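PDB 5H4R: beta-1,3-1,4-glucanase from Caldicellulosiruptor sp. F32, which hydrolyses mixed-linkage beta-1,3-1,4-glucans such as lichenan, as a family 5 glycoside hydrolase built on a TIM barrel. Local coordinates for residues Val136-His141 / Asp179-Glu184; Met85-Lys90 / Met130-Tyr135; Gly325-Arg330 / Cys357-Asn362. The protein carries 1 engineered substitution. One frame throughout, in Å; residues are numbered along the deposited sequence.

Contact 1 of 3, residues Val136-His141 / Asp179-Glu184. With BGC (beta-D-glucopyranose), chain B.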
loop_
_atom_site.group_PDB
_atom_site.type_symbol
_atom_site.label_atom_id
_atom_site.label_comp_id
_atom_site.label_asym_id
_atom_site.label_seq_id
_atom_site.Cartn_x
_atom_site.Cartn_y
_atom_site.Cartn_z
ATOM N N VAL A 136 8.834 7.280 2.370
ATOM C CA VAL A 136 8.995 5.835 2.423
ATOM C C VAL A 136 7.920 5.271 3.330
ATOM O O VAL A 136 7.718 5.784 4.437
ATOM C CB VAL A 136 10.379 5.425 2.958
ATOM C CG1 VAL A 136 10.515 3.907 3.010
ATOM C CG2 VAL A 136 11.478 6.023 2.105
ATOM N N ILE A 137 7.222 4.233 2.854
ATOM C CA ILE A 137 6.233 3.496 3.639
ATOM C C ILE A 137 6.735 2.073 3.852
ATOM O O ILE A 137 7.079 1.383 2.888
ATOM C CB ILE A 137 4.860 3.463 2.940
ATOM C CG1 ILE A 137 4.323 4.876 2.686
ATOM C CG2 ILE A 137 3.902 2.617 3.754
ATOM C CD1 ILE A 137 3.210 4.916 1.645
ATOM N N ILE A 138 6.767 1.627 5.118
ATOM C CA ILE A 138 7.070 0.228 5.433
ATOM C C ILE A 138 5.895 -0.342 6.231
ATOM O O ILE A 138 5.202 0.393 6.940
ATOM C CB ILE A 138 8.395 0.058 6.218
ATOM C CG1 ILE A 138 8.403 0.854 7.510
ATOM C CG2 ILE A 138 9.574 0.471 5.351
ATOM C CD1 ILE A 138 9.689 0.639 8.367
ATOM N N ASN A 139 5.657 -1.649 6.101
ATOM C CA ASN A 139 4.441 -2.228 6.683
ATOM C C ASN A 139 4.702 -3.639 7.206
ATOM O O ASN A 139 5.844 -4.114 7.250
ATOM C CB ASN A 139 3.305 -2.241 5.644
ATOM C CG ASN A 139 3.491 -3.297 4.556
ATOM O OD1 ASN A 139 4.460 -4.055 4.522
ATOM N ND2 ASN A 139 2.518 -3.360 3.657
ATOM N N ILE A 140 3.613 -4.282 7.649
ATOM C CA ILE A 140 3.479 -5.742 7.754
ATOM C C ILE A 140 2.638 -6.214 6.566
ATOM O O ILE A 140 1.505 -5.748 6.395
ATOM C CB ILE A 140 2.799 -6.132 9.082
ATOM C CG1 ILE A 140 3.660 -5.767 10.298
ATOM C CG2 ILE A 140 2.390 -7.631 9.084
ATOM C CD1 ILE A 140 3.029 -6.057 11.642
ATOM N N HIS A 141 3.162 -7.138 5.732
ATOM C CA HIS A 141 2.488 -7.471 4.487
ATOM C C HIS A 141 1.864 -8.859 4.577
ATOM O O HIS A 141 0.783 -9.003 5.187
ATOM C CB HIS A 141 3.456 -7.267 3.316
ATOM C CG HIS A 141 2.759 -6.957 2.040
ATOM N ND1 HIS A 141 2.257 -5.700 1.749
ATOM C CD2 HIS A 141 2.447 -7.750 0.984
ATOM C CE1 HIS A 141 1.692 -5.735 0.555
ATOM N NE2 HIS A 141 1.804 -6.963 0.067
ATOM N N ASP A 179 10.318 12.522 9.282
ATOM C CA ASP A 179 8.909 12.266 8.957
ATOM C C ASP A 179 8.693 11.868 7.505
ATOM O O ASP A 179 7.540 11.609 7.125
ATOM C CB ASP A 179 8.024 13.498 9.215
ATOM C CG ASP A 179 7.800 13.812 10.689
ATOM O OD1 ASP A 179 8.113 12.993 11.572
ATOM O OD2 ASP A 179 7.272 14.917 10.947
ATOM N N HIS A 180 9.725 11.824 6.659
ATOM C CA HIS A 180 9.506 11.208 5.356
ATOM C C HIS A 180 9.255 9.701 5.461
ATOM O O HIS A 180 8.687 9.115 4.534
ATOM C CB HIS A 180 10.678 11.489 4.433
ATOM C CG HIS A 180 10.599 12.810 3.752
ATOM N ND1 HIS A 180 10.631 14.005 4.444
ATOM C CD2 HIS A 180 10.485 13.132 2.443
ATOM C CE1 HIS A 180 10.544 15.007 3.585
ATOM N NE2 HIS A 180 10.451 14.504 2.365
ATOM N N LEU A 181 9.646 9.063 6.568
ATOM C CA LEU A 181 9.360 7.656 6.813
ATOM C C LEU A 181 8.018 7.501 7.529
ATOM O O LEU A 181 7.787 8.107 8.586
ATOM C CB LEU A 181 10.470 7.013 7.642
ATOM C CG LEU A 181 10.274 5.541 7.968
ATOM C CD1 LEU A 181 10.237 4.704 6.714
ATOM C CD2 LEU A 181 11.376 5.055 8.909
ATOM N N ILE A 182 7.157 6.685 6.930
ATOM C CA ILE A 182 5.775 6.443 7.339
ATOM C C ILE A 182 5.645 4.964 7.684
ATOM O O ILE A 182 6.138 4.108 6.939
ATOM C CB ILE A 182 4.811 6.820 6.194
ATOM C CG1 ILE A 182 4.997 8.294 5.823
ATOM C CG2 ILE A 182 3.352 6.501 6.547
ATOM C CD1 ILE A 182 4.535 8.610 4.411
ATOM N N PHE A 183 4.977 4.649 8.808
ATOM C CA PHE A 183 4.696 3.262 9.172
ATOM C C PHE A 183 3.243 2.954 8.844
ATOM O O PHE A 183 2.344 3.713 9.230
ATOM C CB PHE A 183 4.904 2.986 10.666
ATOM C CG PHE A 183 6.298 3.256 11.182
ATOM C CD1 PHE A 183 7.398 3.272 10.344
ATOM C CD2 PHE A 183 6.489 3.486 12.532
ATOM C CE1 PHE A 183 8.673 3.501 10.860
ATOM C CE2 PHE A 183 7.756 3.697 13.042
ATOM C CZ PHE A 183 8.845 3.711 12.204
ATOM N N GLU A 184 3.022 1.803 8.228
ATOM C CA GLU A 184 1.691 1.309 7.868
ATOM C C GLU A 184 1.419 0.029 8.646
ATOM O O GLU A 184 2.139 -0.954 8.470
ATOM C CB GLU A 184 1.626 1.049 6.350
ATOM C CG GLU A 184 0.337 0.387 5.871
ATOM C CD GLU A 184 0.438 -0.093 4.430
ATOM O OE1 GLU A 184 0.754 0.741 3.553
ATOM O OE2 GLU A 184 0.264 -1.321 4.173
HETATM C C2 BGC B . -1.532 -7.163 -2.236
HETATM C C3 BGC B . -0.299 -7.349 -3.103
HETATM C C4 BGC B . -0.752 -8.026 -4.384
HETATM C C5 BGC B . -1.520 -6.952 -5.151
HETATM C C6 BGC B . -2.064 -7.472 -6.486
HETATM C C1 BGC B . -2.814 -6.861 -3.032
HETATM O O2 BGC B . -1.274 -6.158 -1.233
HETATM O O3 BGC B . 0.612 -8.164 -2.373
HETATM O O4 BGC B . 0.407 -8.412 -5.118
HETATM O O5 BGC B . -2.598 -6.425 -4.376
HETATM O O6 BGC B . -2.806 -8.690 -6.358
#
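Asn139 and Glu184 meet side by side where two parallel barrel strands run out toward the sugar. The ND2 of Asn139 gives one N-H to Glu184 OE2 over 3.1 Å; that oxygen is met from above the carboxylate plane. The other N-H goes to ND1 of His141 at 3.0 Å, in the plane of the imidazole, and helps to fix the rotation of that ring. NE2, across the ring, hydrogen-bonds to O3 of the chain B glucose at 3.0 Å. Asn139 suits this place because one flat amide serves both partners, while its OD1 is held by the backbone N of Val101. Replacing Asn139 with a leucine would probably leave His141 ND1 without its donor and the imidazole freer to turn away from the sugar. Glu184, extended with CG anti to its backbone N (chi1 174°), reaches Arg98 in a salt bridge through OE2.

Behind this polar end the strands pair in register, Ile182 N to Val136 O (2.7 Å) and Glu184 N to Ile138 O (2.9 Å) being two of the backbone bonds. Beta-branched residues suit the extended chain. Ile137 CG1 packs on Ile182 CB at 4.0 Å on the face that carries Asn139 and Glu184, and Ile138 CG1 lies 3.9 Å from Phe183 CD1 on the other. That second face is covered by helix 156-173, where Val170 meets Ile138 and Trp167 meets Phe183. Strands 96-99 and 237-240 flank the pair and continue the barrel.

Contact 2 of 3, residues Met85-Lys90 / Met130-Tyr135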
loop_
_atom_site.group_PDB
_atom_site.type_symbol
_atom_site.label_atom_id
_atom_site.label_comp_id
_atom_site.label_asym_id
_atom_site.label_seq_id
_atom_site.Cartn_x
_atom_site.Cartn_y
_atom_site.Cartn_z
ATOM N N MET A 85 18.644 1.487 -8.703
ATOM C CA MET A 85 17.242 1.229 -9.007
ATOM C C MET A 85 16.341 2.278 -8.372
ATOM O O MET A 85 15.445 2.822 -9.022
ATOM C CB MET A 85 16.886 -0.164 -8.509
ATOM C CG MET A 85 15.489 -0.611 -8.827
ATOM S SD MET A 85 15.176 -2.210 -8.052
ATOM C CE MET A 85 16.510 -3.151 -8.666
ATOM N N ILE A 86 16.562 2.580 -7.093
ATOM C CA ILE A 86 15.735 3.587 -6.440
ATOM C C ILE A 86 15.988 4.962 -7.053
ATOM O O ILE A 86 15.059 5.762 -7.210
ATOM C CB ILE A 86 15.986 3.564 -4.925
ATOM C CG1 ILE A 86 15.774 2.142 -4.369
ATOM C CG2 ILE A 86 15.104 4.588 -4.211
ATOM C CD1 ILE A 86 14.467 1.520 -4.774
ATOM N N ASP A 87 17.242 5.262 -7.406
ATOM C CA ASP A 87 17.552 6.498 -8.132
ATOM C C ASP A 87 16.721 6.619 -9.402
ATOM O O ASP A 87 16.246 7.707 -9.750
ATOM C CB ASP A 87 19.017 6.542 -8.540
ATOM C CG ASP A 87 19.996 6.661 -7.381
ATOM O OD1 ASP A 87 19.616 6.930 -6.216
ATOM O OD2 ASP A 87 21.198 6.492 -7.682
ATOM N N THR A 88 16.588 5.510 -10.131
ATOM C CA THR A 88 15.822 5.491 -11.373
ATOM C C THR A 88 14.348 5.799 -11.124
ATOM O O THR A 88 13.734 6.568 -11.870
ATOM C CB THR A 88 16.006 4.127 -12.041
ATOM O OG1 THR A 88 17.385 3.971 -12.413
ATOM C CG2 THR A 88 15.151 4.003 -13.296
ATOM N N VAL A 89 13.783 5.232 -10.057
ATOM C CA VAL A 89 12.392 5.491 -9.682
ATOM C C VAL A 89 12.198 6.965 -9.331
ATOM O O VAL A 89 11.249 7.608 -9.799
ATOM C CB VAL A 89 11.985 4.569 -8.524
ATOM C CG1 VAL A 89 10.624 4.958 -7.953
ATOM C CG2 VAL A 89 11.968 3.100 -8.968
ATOM N N LYS A 90 13.113 7.533 -8.526
ATOM C CA LYS A 90 13.035 8.960 -8.234
ATOM C C LYS A 90 13.133 9.801 -9.508
ATOM O O LYS A 90 12.369 10.755 -9.692
ATOM C CB LYS A 90 14.142 9.352 -7.253
ATOM C CG LYS A 90 14.223 10.856 -6.956
ATOM C CD LYS A 90 13.169 11.282 -5.939
ATOM C CE LYS A 90 13.265 12.775 -5.583
ATOM N NZ LYS A 90 14.601 13.182 -5.099
ATOM N N MET A 130 15.773 7.220 1.401
ATOM C CA MET A 130 16.034 8.437 2.172
ATOM C C MET A 130 17.112 9.285 1.510
ATOM O O MET A 130 17.050 10.520 1.536
ATOM C CB MET A 130 16.443 8.093 3.610
ATOM C CG MET A 130 15.385 7.319 4.385
ATOM S SD MET A 130 13.934 8.304 4.851
ATOM C CE MET A 130 14.627 9.453 6.011
ATOM N N LYS A 131 18.140 8.652 0.934
ATOM C CA LYS A 131 19.180 9.428 0.270
ATOM C C LYS A 131 18.621 10.212 -0.905
ATOM O O LYS A 131 19.149 11.284 -1.244
ATOM C CB LYS A 131 20.307 8.508 -0.181
ATOM C CG LYS A 131 21.189 8.073 0.967
ATOM C CD LYS A 131 22.282 7.105 0.505
ATOM C CE LYS A 131 23.430 6.975 1.527
ATOM N NZ LYS A 131 23.030 6.253 2.763
ATOM N N ASN A 132 17.553 9.713 -1.503
ATOM C CA ASN A 132 16.839 10.382 -2.582
ATOM C C ASN A 132 15.753 11.320 -2.066
ATOM O O ASN A 132 14.988 11.857 -2.868
ATOM C CB ASN A 132 16.231 9.355 -3.526
ATOM C CG ASN A 132 17.239 8.829 -4.551
ATOM O OD1 ASN A 132 17.649 9.545 -5.473
ATOM N ND2 ASN A 132 17.641 7.587 -4.391
ATOM N N LYS A 133 15.706 11.556 -0.756
ATOM C CA LYS A 133 14.742 12.480 -0.144
ATOM C C LYS A 133 13.289 12.092 -0.463
ATOM O O LYS A 133 12.416 12.952 -0.570
ATOM C CB LYS A 133 15.038 13.922 -0.560
ATOM C CG LYS A 133 16.430 14.418 -0.087
ATOM C CD LYS A 133 16.637 15.886 -0.377
ATOM C CE LYS A 133 18.061 16.316 -0.053
ATOM N NZ LYS A 133 18.338 17.715 -0.482
ATOM N N MET A 134 13.018 10.793 -0.547
ATOM C CA MET A 134 11.695 10.272 -0.888
ATOM C C MET A 134 10.923 9.986 0.383
ATOM O O MET A 134 11.513 9.746 1.440
ATOM C CB MET A 134 11.812 8.996 -1.726
ATOM C CG MET A 134 12.468 9.235 -3.044
ATOM S SD MET A 134 12.708 7.695 -3.935
ATOM C CE MET A 134 11.045 7.493 -4.589
ATOM N N TYR A 135 9.597 10.057 0.288
ATOM C CA TYR A 135 8.764 9.476 1.325
ATOM C C TYR A 135 8.853 7.958 1.221
ATOM O O TYR A 135 9.004 7.406 0.132
ATOM C CB TYR A 135 7.319 9.972 1.188
ATOM C CG TYR A 135 7.202 11.449 1.442
ATOM C CD1 TYR A 135 7.456 12.365 0.441
ATOM C CD2 TYR A 135 6.841 11.922 2.684
ATOM C CE1 TYR A 135 7.360 13.727 0.672
ATOM C CE2 TYR A 135 6.770 13.256 2.942
ATOM C CZ TYR A 135 7.008 14.167 1.938
ATOM O OH TYR A 135 6.917 15.500 2.239
HETATM O O HOH W 1 17.527 10.073 -8.858
HETATM O O HOH W 2 17.535 12.401 -5.523
#
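The side chain of Lys90 projects from helix 83-91 and slides past Asn132 and Met134, running in the opposite direction to both. Its CB lies 4.0 Å from the sulfur of Met134 and close to Asn132 OD1, which CG also approaches. With CG anti to the backbone N and a bend at chi2, the chain is laid along the turn, and CD comes within 3.6 Å of Met134 CG. CE passes near the carbonyl of Asn132. A second bend, at chi4, brings NZ to Asn132 O at 2.6 Å, the donor tilted 22° from the carbonyl plane. A lysine suits this place because its methylenes cover a methionine while its ammonium reaches a backbone oxygen just past the C-terminal end of helix 116-131, where the dipole would probably favour a positive charge.

The side chain of Asn132 makes the second polar link. Its ND2 points to Asp87 OD1 at 2.8 Å, nearly straight at 165° and almost end-on to the C-O bond, with carboxylate and amide planes 74° apart. The same ND2 also bonds to Tyr128 O, and Asp87 OD1 to Lys83 in a salt bridge, which would balance the aspartate's charge. A water joins Asn132 OD1 to Lys90 NZ, giving the amide oxygen a donor.

Beneath the polar layer, Ile86 CG2 touches Met134 SD at 3.9 Å, a flexible thioether that can fit itself against a branched side chain. Lys133, with positive phi, is the C-prime residue of the Schellman motif that closes helix 116-131. The chain then turns into strand 135-139, so the contact ties helix 83-91 to the loop entering the barrel, with Ile86 also resting on Ile97 of strand 96-99 and Val89 on Leu375 of strand 375-376.

Contact 3 of 3, residues Gly325-Arg330 / Cys357-Asn362. With BGC (beta-D-glucopyranose), chain B; BGC (beta-D-glucopyranose), chain C.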
loop_
_atom_site.group_PDB
_atom_site.type_symbol
_atom_site.label_atom_id
_atom_site.label_comp_id
_atom_site.label_asym_id
_atom_site.label_seq_id
_atom_site.Cartn_x
_atom_site.Cartn_y
_atom_site.Cartn_z
ATOM N N GLY A 325 -2.500 3.188 -1.115
ATOM C CA GLY A 325 -1.184 2.596 -1.072
ATOM C C GLY A 325 -0.895 1.628 -2.198
ATOM O O GLY A 325 0.269 1.295 -2.424
ATOM N N GLU A 326 -1.938 1.125 -2.856
ATOM C CA GLU A 326 -1.779 0.238 -4.015
ATOM C C GLU A 326 -2.917 0.461 -4.995
ATOM O O GLU A 326 -4.089 0.447 -4.600
ATOM C CB GLU A 326 -1.773 -1.253 -3.643
ATOM C CG GLU A 326 -0.634 -1.727 -2.787
ATOM C CD GLU A 326 -0.721 -3.208 -2.454
ATOM O OE1 GLU A 326 -1.408 -3.957 -3.204
ATOM O OE2 GLU A 326 -0.103 -3.633 -1.441
ATOM N N PHE A 327 -2.544 0.648 -6.258
ATOM C CA PHE A 327 -3.427 0.500 -7.395
ATOM C C PHE A 327 -2.567 0.106 -8.581
ATOM O O PHE A 327 -1.332 0.120 -8.528
ATOM C CB PHE A 327 -4.216 1.790 -7.715
ATOM C CG PHE A 327 -3.456 2.782 -8.535
ATOM C CD1 PHE A 327 -2.348 3.447 -8.001
ATOM C CD2 PHE A 327 -3.837 3.097 -9.837
ATOM C CE1 PHE A 327 -1.640 4.367 -8.752
ATOM C CE2 PHE A 327 -3.123 4.027 -10.571
ATOM C CZ PHE A 327 -2.029 4.658 -10.023
ATOM N N GLY A 328 -3.237 -0.251 -9.661
ATOM C CA GLY A 328 -2.548 -0.559 -10.901
ATOM C C GLY A 328 -3.505 -1.243 -11.843
ATOM O O GLY A 328 -4.638 -1.550 -11.491
ATOM N N ALA A 329 -3.031 -1.451 -13.075
ATOM C CA ALA A 329 -3.752 -2.243 -14.072
ATOM C C ALA A 329 -2.753 -3.210 -14.680
ATOM O O ALA A 329 -1.690 -2.792 -15.147
ATOM C CB ALA A 329 -4.381 -1.353 -15.138
ATOM N N ARG A 330 -3.077 -4.491 -14.620
ATOM C CA ARG A 330 -2.195 -5.519 -15.145
ATOM C C ARG A 330 -2.282 -5.554 -16.663
ATOM O O ARG A 330 -3.325 -5.282 -17.252
ATOM C CB ARG A 330 -2.558 -6.880 -14.554
ATOM C CG ARG A 330 -3.923 -7.391 -14.959
ATOM C CD ARG A 330 -4.385 -8.573 -14.090
ATOM N NE ARG A 330 -3.619 -9.795 -14.350
ATOM C CZ ARG A 330 -3.771 -10.924 -13.659
ATOM N NH1 ARG A 330 -4.636 -10.974 -12.645
ATOM N NH2 ARG A 330 -3.069 -12.012 -13.967
ATOM N N CYS A 357 -1.604 8.423 -4.648
ATOM C CA CYS A 357 -1.663 7.018 -5.035
ATOM C C CYS A 357 -0.269 6.417 -5.213
ATOM O O CYS A 357 0.661 7.109 -5.629
ATOM C CB CYS A 357 -2.391 6.869 -6.377
ATOM S SG CYS A 357 -3.959 7.718 -6.544
ATOM N N CYS A 358 -0.166 5.087 -5.044
ATOM C CA CYS A 358 1.073 4.345 -5.280
ATOM C C CYS A 358 0.816 3.143 -6.192
ATOM O O CYS A 358 0.033 2.252 -5.839
ATOM C CB CYS A 358 1.688 3.841 -3.975
ATOM S SG CYS A 358 1.866 5.113 -2.682
ATOM N N TRP A 359 1.498 3.106 -7.339
ATOM C CA TRP A 359 1.376 1.985 -8.267
ATOM C C TRP A 359 2.092 0.740 -7.746
ATOM O O TRP A 359 3.204 0.805 -7.201
ATOM C CB TRP A 359 1.963 2.382 -9.625
ATOM C CG TRP A 359 1.828 1.317 -10.704
ATOM C CD1 TRP A 359 2.598 0.186 -10.853
ATOM C CD2 TRP A 359 0.877 1.296 -11.771
ATOM N NE1 TRP A 359 2.170 -0.543 -11.939
ATOM C CE2 TRP A 359 1.108 0.112 -12.516
ATOM C CE3 TRP A 359 -0.164 2.153 -12.164
ATOM C CZ2 TRP A 359 0.359 -0.222 -13.645
ATOM C CZ3 TRP A 359 -0.917 1.819 -13.300
ATOM C CH2 TRP A 359 -0.648 0.642 -14.024
ATOM N N TRP A 360 1.455 -0.411 -7.942
ATOM C CA TRP A 360 2.006 -1.713 -7.553
ATOM C C TRP A 360 2.918 -2.213 -8.672
ATOM O O TRP A 360 2.441 -2.699 -9.694
ATOM C CB TRP A 360 0.866 -2.700 -7.305
ATOM C CG TRP A 360 1.331 -4.038 -6.894
ATOM C CD1 TRP A 360 1.285 -5.180 -7.623
ATOM C CD2 TRP A 360 1.942 -4.377 -5.656
ATOM N NE1 TRP A 360 1.829 -6.224 -6.914
ATOM C CE2 TRP A 360 2.243 -5.756 -5.698
ATOM C CE3 TRP A 360 2.259 -3.657 -4.502
ATOM C CZ2 TRP A 360 2.829 -6.416 -4.640
ATOM C CZ3 TRP A 360 2.832 -4.321 -3.453
ATOM C CH2 TRP A 360 3.119 -5.689 -3.523
ATOM N N ASP A 361 4.242 -2.106 -8.497
ATOM C CA ASP A 361 5.192 -2.546 -9.521
ATOM C C ASP A 361 5.896 -3.794 -9.002
ATOM O O ASP A 361 6.856 -3.706 -8.224
ATOM C CB ASP A 361 6.200 -1.455 -9.879
ATOM C CG ASP A 361 7.020 -1.810 -11.114
ATOM O OD1 ASP A 361 7.172 -3.026 -11.391
ATOM O OD2 ASP A 361 7.552 -0.882 -11.767
ATOM N N ASN A 362 5.440 -4.956 -9.469
ATOM C CA ASN A 362 5.962 -6.236 -9.017
ATOM C C ASN A 362 7.000 -6.839 -9.977
ATOM O O ASN A 362 7.346 -8.012 -9.836
ATOM C CB ASN A 362 4.819 -7.225 -8.776
ATOM C CG ASN A 362 4.078 -7.595 -10.057
ATOM O OD1 ASN A 362 4.284 -6.981 -11.093
ATOM N ND2 ASN A 362 3.213 -8.586 -9.978
HETATM C C2 BGC B . -1.532 -7.163 -2.236
HETATM C C3 BGC B . -0.299 -7.349 -3.103
HETATM C C4 BGC B . -0.752 -8.026 -4.384
HETATM C C5 BGC B . -1.520 -6.952 -5.151
HETATM C C6 BGC B . -2.064 -7.472 -6.486
HETATM C C1 BGC B . -2.814 -6.861 -3.032
HETATM O O2 BGC B . -1.274 -6.158 -1.233
HETATM O O3 BGC B . 0.612 -8.164 -2.373
HETATM O O4 BGC B . 0.407 -8.412 -5.118
HETATM O O5 BGC B . -2.598 -6.425 -4.376
HETATM O O6 BGC B . -2.806 -8.690 -6.358
HETATM C C2 BGC C . 1.399 -9.835 -6.737
HETATM C C3 BGC C . 1.423 -11.268 -7.250
HETATM C C4 BGC C . 1.714 -12.215 -6.087
HETATM C C5 BGC C . 0.723 -11.969 -4.946
HETATM C C6 BGC C . 1.041 -12.798 -3.712
HETATM C C1 BGC C . 0.376 -9.732 -5.618
HETATM O O2 BGC C . 1.057 -8.959 -7.818
HETATM O O3 BGC C . 2.455 -11.340 -8.245
HETATM O O4 BGC C . 1.483 -13.550 -6.566
HETATM O O5 BGC C . 0.763 -10.616 -4.565
HETATM O O6 BGC C . -0.063 -12.707 -2.783
#
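Phe327 and Trp359 pair across two steeply inclined parallel strands, their axes 62° apart, with Phe327 N bonded to Cys358 O (3.1 Å) and Trp360 N to Phe327 O (2.9 Å). In this pair the edge of Trp359 meets the face of Phe327 in a T-shaped stack, ring planes at 77°. Phe327 CE1 also reaches Cys357 CB at 3.5 Å. Gly328 CA sits over the six-membered ring of Trp359, 3.7 Å from its centroid, in a CH-pi contact; a side chain here would crowd the indole. Helix 385-395 packs against both aromatics, through Met391.

Glu326 and Trp360 run alongside each other in the same direction, with carboxylate and ring planes 25° apart. Trp360 CG is anti to its backbone N, which carries the indole out to the pocket. C3 of the chain B glucose lies over one face of that ring, while NE1 donates at the edge to O2 of the chain C glucose at 3.0 Å. A tryptophan suits the place by offering both a flat apolar face and an N-H. Asn362 ND2 adds weak bonds to the second sugar.

The carboxylate of Glu326 takes a hydrogen bond at OE2 from O2 of the chain B glucose (2.8 Å), and is also held by Tyr274 at OE1 and Arg98 at OE2. Its place near the C-terminal end of strand 322-327 is consistent with the nucleophile of a retaining family 5 enzyme, so the contact joins a probable catalytic carboxylate to an indole that lines the sugar site.

How the contacts relate
Contacts 1 and 3 lie on the same closed eight-stranded barrel, their centres about 16 Å apart, and converge on the chain B glucose at the ends of their strands. There His141 CE1 comes within 3.4 Å of Glu326 OE2, and Arg98 forms salt bridges with both Glu184 and Glu326, linking the two polar clusters. Contact 2 stands outside the barrel, its centre about 15 Å from that of contact 1 and 17 Å from that of contact 3. It meets contact 1 where His180 stacks on Tyr135, and does not touch contact 3. The chain thus passes from the helix-to-loop contact 2 straight into the strand that delivers His141 to the pocket.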